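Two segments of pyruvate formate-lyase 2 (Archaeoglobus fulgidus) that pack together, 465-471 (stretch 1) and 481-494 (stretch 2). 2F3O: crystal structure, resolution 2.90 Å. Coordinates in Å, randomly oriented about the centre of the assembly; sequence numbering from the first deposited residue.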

# COMPACT_ATOMS: atom_id res chain seq x y z
N GLU A 465 -12.48 33.26 -24.73
CA GLU A 465 -12.15 33.42 -23.30
C GLU A 465 -11.59 32.11 -22.70
O GLU A 465 -12.31 31.38 -22.03
CB GLU A 465 -13.37 33.88 -22.51
CG GLU A 465 -14.23 34.92 -23.22
CD GLU A 465 -15.30 35.49 -22.29
OE1 GLU A 465 -14.93 36.09 -21.25
OE2 GLU A 465 -16.50 35.32 -22.60
N PHE A 466 -10.32 31.82 -22.95
CA PHE A 466 -9.75 30.54 -22.56
C PHE A 466 -8.70 30.75 -21.49
O PHE A 466 -8.19 29.79 -20.93
CB PHE A 466 -9.05 29.83 -23.73
CG PHE A 466 -9.95 29.46 -24.90
CD1 PHE A 466 -9.38 29.12 -26.11
CD2 PHE A 466 -11.33 29.43 -24.79
CE1 PHE A 466 -10.17 28.77 -27.20
CE2 PHE A 466 -12.13 29.09 -25.87
CZ PHE A 466 -11.55 28.75 -27.07
N GLY A 467 -8.35 31.99 -21.22
CA GLY A 467 -7.26 32.26 -20.28
C GLY A 467 -7.75 32.51 -18.88
O GLY A 467 -8.95 32.60 -18.64
N ALA A 468 -6.82 32.62 -17.94
CA ALA A 468 -7.14 32.97 -16.57
C ALA A 468 -7.70 34.39 -16.56
O ALA A 468 -7.32 35.21 -17.40
CB ALA A 468 -5.91 32.90 -15.71
N LYS A 469 -8.59 34.70 -15.64
CA LYS A 469 -9.13 36.05 -15.63
C LYS A 469 -8.18 37.01 -14.93
O LYS A 469 -8.49 37.49 -13.85
CB LYS A 469 -10.52 36.08 -14.99
CG LYS A 469 -11.65 35.55 -15.90
CD LYS A 469 -11.38 35.88 -17.37
CE LYS A 469 -12.65 35.83 -18.20
NZ LYS A 469 -13.50 34.70 -17.74
N THR A 470 -7.04 37.31 -15.55
CA THR A 470 -6.09 38.31 -15.03
C THR A 470 -6.60 39.72 -15.30
O THR A 470 -7.62 39.90 -15.97
CB THR A 470 -4.67 38.18 -15.64
OG1 THR A 470 -4.73 38.37 -17.06
CG2 THR A 470 -4.08 36.81 -15.36
N GLU A 471 -5.90 40.72 -14.79
CA GLU A 471 -6.31 42.11 -15.06
C GLU A 471 -5.56 42.75 -16.24
O GLU A 471 -4.70 42.10 -16.86
CB GLU A 471 -6.22 42.96 -13.79
CG GLU A 471 -7.44 42.83 -12.91
CD GLU A 471 -7.12 42.94 -11.44
OE1 GLU A 471 -5.93 43.14 -11.09
OE2 GLU A 471 -8.06 42.81 -10.62
N GLU A 481 4.13 38.58 -13.63
CA GLU A 481 3.30 37.78 -12.74
C GLU A 481 2.09 37.26 -13.51
O GLU A 481 1.74 36.08 -13.41
CB GLU A 481 2.81 38.59 -11.55
CG GLU A 481 3.89 39.11 -10.64
CD GLU A 481 3.41 40.33 -9.88
OE1 GLU A 481 2.22 40.70 -10.03
OE2 GLU A 481 4.23 40.94 -9.15
N LYS A 482 1.47 38.15 -14.28
CA LYS A 482 0.31 37.81 -15.07
C LYS A 482 0.65 36.79 -16.15
O LYS A 482 -0.19 35.98 -16.50
CB LYS A 482 -0.33 39.07 -15.67
CG LYS A 482 -1.11 39.90 -14.66
CD LYS A 482 -1.77 41.14 -15.28
CE LYS A 482 -2.59 41.92 -14.26
NZ LYS A 482 -1.82 42.90 -13.45
N LEU A 483 1.89 36.80 -16.64
CA LEU A 483 2.35 35.83 -17.63
C LEU A 483 2.49 34.43 -17.02
O LEU A 483 1.89 33.47 -17.52
CB LEU A 483 3.67 36.28 -18.30
CG LEU A 483 4.38 35.31 -19.25
CD1 LEU A 483 3.56 35.04 -20.48
CD2 LEU A 483 5.73 35.85 -19.65
N ARG A 484 3.25 34.34 -15.92
CA ARG A 484 3.46 33.11 -15.15
C ARG A 484 2.15 32.45 -14.75
O ARG A 484 2.01 31.24 -14.81
CB ARG A 484 4.26 33.40 -13.88
CG ARG A 484 4.93 32.19 -13.25
CD ARG A 484 5.11 32.45 -11.77
NE ARG A 484 6.21 31.68 -11.19
CZ ARG A 484 7.46 32.11 -11.09
NH1 ARG A 484 7.77 33.33 -11.53
NH2 ARG A 484 8.40 31.35 -10.55
N GLU A 485 1.20 33.27 -14.35
CA GLU A 485 -0.09 32.75 -14.00
C GLU A 485 -0.79 32.19 -15.23
O GLU A 485 -1.47 31.18 -15.12
CB GLU A 485 -0.94 33.84 -13.38
CG GLU A 485 -2.16 33.32 -12.64
CD GLU A 485 -2.97 34.43 -12.03
OE1 GLU A 485 -2.35 35.35 -11.43
OE2 GLU A 485 -4.21 34.39 -12.15
N GLN A 486 -0.60 32.81 -16.39
CA GLN A 486 -1.28 32.33 -17.58
C GLN A 486 -0.69 31.05 -18.15
O GLN A 486 -1.43 30.19 -18.62
CB GLN A 486 -1.34 33.40 -18.66
CG GLN A 486 -2.33 34.50 -18.37
CD GLN A 486 -3.78 34.09 -18.51
OE1 GLN A 486 -4.11 32.95 -18.85
NE2 GLN A 486 -4.68 35.05 -18.24
N VAL A 487 0.64 30.94 -18.10
CA VAL A 487 1.35 29.72 -18.49
C VAL A 487 0.82 28.55 -17.66
O VAL A 487 0.36 27.54 -18.22
CB VAL A 487 2.88 29.85 -18.28
CG1 VAL A 487 3.59 28.53 -18.60
CG2 VAL A 487 3.44 30.95 -19.15
N SER A 488 0.85 28.74 -16.34
CA SER A 488 0.26 27.83 -15.36
C SER A 488 -1.13 27.35 -15.77
O SER A 488 -1.36 26.16 -15.90
CB SER A 488 0.17 28.52 -13.99
OG SER A 488 -0.14 27.60 -12.96
N HIS A 489 -2.03 28.30 -16.01
CA HIS A 489 -3.41 28.04 -16.40
C HIS A 489 -3.52 27.15 -17.64
O HIS A 489 -4.38 26.27 -17.69
CB HIS A 489 -4.11 29.37 -16.68
CG HIS A 489 -5.50 29.23 -17.17
ND1 HIS A 489 -6.58 29.17 -16.32
CD2 HIS A 489 -6.01 29.15 -18.42
CE1 HIS A 489 -7.70 29.06 -17.02
NE2 HIS A 489 -7.38 29.03 -18.30
N ILE A 490 -2.66 27.38 -18.62
CA ILE A 490 -2.69 26.68 -19.88
C ILE A 490 -2.10 25.29 -19.73
O ILE A 490 -2.63 24.32 -20.29
CB ILE A 490 -1.91 27.47 -20.92
CG1 ILE A 490 -2.70 28.71 -21.31
CG2 ILE A 490 -1.63 26.65 -22.16
CD1 ILE A 490 -2.14 29.41 -22.50
N VAL A 491 -1.03 25.19 -18.95
CA VAL A 491 -0.42 23.89 -18.63
C VAL A 491 -1.44 23.01 -17.93
O VAL A 491 -1.66 21.87 -18.35
CB VAL A 491 0.86 24.02 -17.77
CG1 VAL A 491 1.24 22.70 -17.18
CG2 VAL A 491 2.01 24.54 -18.60
N LYS A 492 -2.12 23.57 -16.93
CA LYS A 492 -3.18 22.88 -16.20
C LYS A 492 -4.27 22.34 -17.11
O LYS A 492 -4.76 21.22 -16.91
CB LYS A 492 -3.79 23.77 -15.13
CG LYS A 492 -2.90 23.91 -13.89
CD LYS A 492 -3.60 24.68 -12.77
CE LYS A 492 -2.59 25.03 -11.69
NZ LYS A 492 -2.98 26.25 -10.91
N LEU A 493 -4.63 23.13 -18.13
CA LEU A 493 -5.59 22.68 -19.13
C LEU A 493 -5.08 21.46 -19.86
O LEU A 493 -5.82 20.52 -20.07
CB LEU A 493 -5.93 23.79 -20.14
CG LEU A 493 -7.21 24.63 -20.00
CD1 LEU A 493 -7.75 24.72 -18.57
CD2 LEU A 493 -6.95 26.01 -20.55
N VAL A 494 -3.80 21.43 -20.23
CA VAL A 494 -3.36 20.25 -20.95
C VAL A 494 -3.07 19.08 -20.03
O VAL A 494 -3.26 17.94 -20.44
CB VAL A 494 -2.24 20.47 -22.04
CG1 VAL A 494 -2.17 21.88 -22.43
CG2 VAL A 494 -0.90 20.00 -21.59

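A segment without regular secondary structure often leaves some backbone amides and carbonyls without partners of its own, and a neighbouring helix, whose backbone groups are largely engaged, can answer them with side chains. The packing of residues 465-471 of pyruvate formate-lyase 2 against the helix 481-494 is a compact example. The helix is held by the usual i to i+4 bonds, among them Gln486 N to Lys482 O (3.2 Å) and His489 N to Glu485 O (3.1 Å). The other stretch is extended over much of its length, with a single weak internal bond from Thr470 N to Ala468 O (2.8 Å). The two stretches run in opposite senses where they meet: Ala468 CA lies 6.0 Å from Gln486 CA, and Thr470 CA lies 6.4 Å from Lys482 CA, one helical turn earlier.

Gln486 is the centre of the contact. Its CA-to-CB bond points sideways, but chi1 and chi2 are both m, and the bent side chain brings its amide up to the loop. A primary amide carries a donor and an acceptor side by side, and here both serve one residue: Ala468 N donates to Gln486 OE1 (2.9 Å), while Gln486 NE2 donates to Ala468 O (2.8 Å). The glutamine thus reads the backbone of Ala468 much as a neighbouring strand would. One turn later, His489 points toward the loop with chi1 t and donates from NE2 to Phe466 O (2.9 Å), which lies at the ring edge, near its plane. The same ring offers a face to the backbone, with Ala468 N and Gly467 C lying over it.

The absence of a side chain at Gly467 suits this close approach. Gly467 CA sits 3.5 Å from Gln486 OE1, and a CB placed ideally on Gly467 would be only 3.1 Å from Gln486 OE1, a tight fit that glycine avoids. The methyl of Ala468 fits beside the polar groups, its CB 3.5 Å from Gln486 NE2 and 3.8 Å from His489 ND1.

Farther along, the contact becomes one of van der Waals packing. Thr470, buried and in the p rotamer, points toward the helix and places CG2 3.4 Å from Gln486 NE2, while its CB is 4.1 Å from Lys482 CG. Lys482 contributes its long aliphatic chain: CE reaches 3.4 Å from Glu471 O, whereas NZ is hydrogen-bonded elsewhere in the structure. Lys469, by contrast, points away into an exposed position. The contact buries 443 Å² in all, a modest area that includes three hydrogen bonds between backbone and side chain.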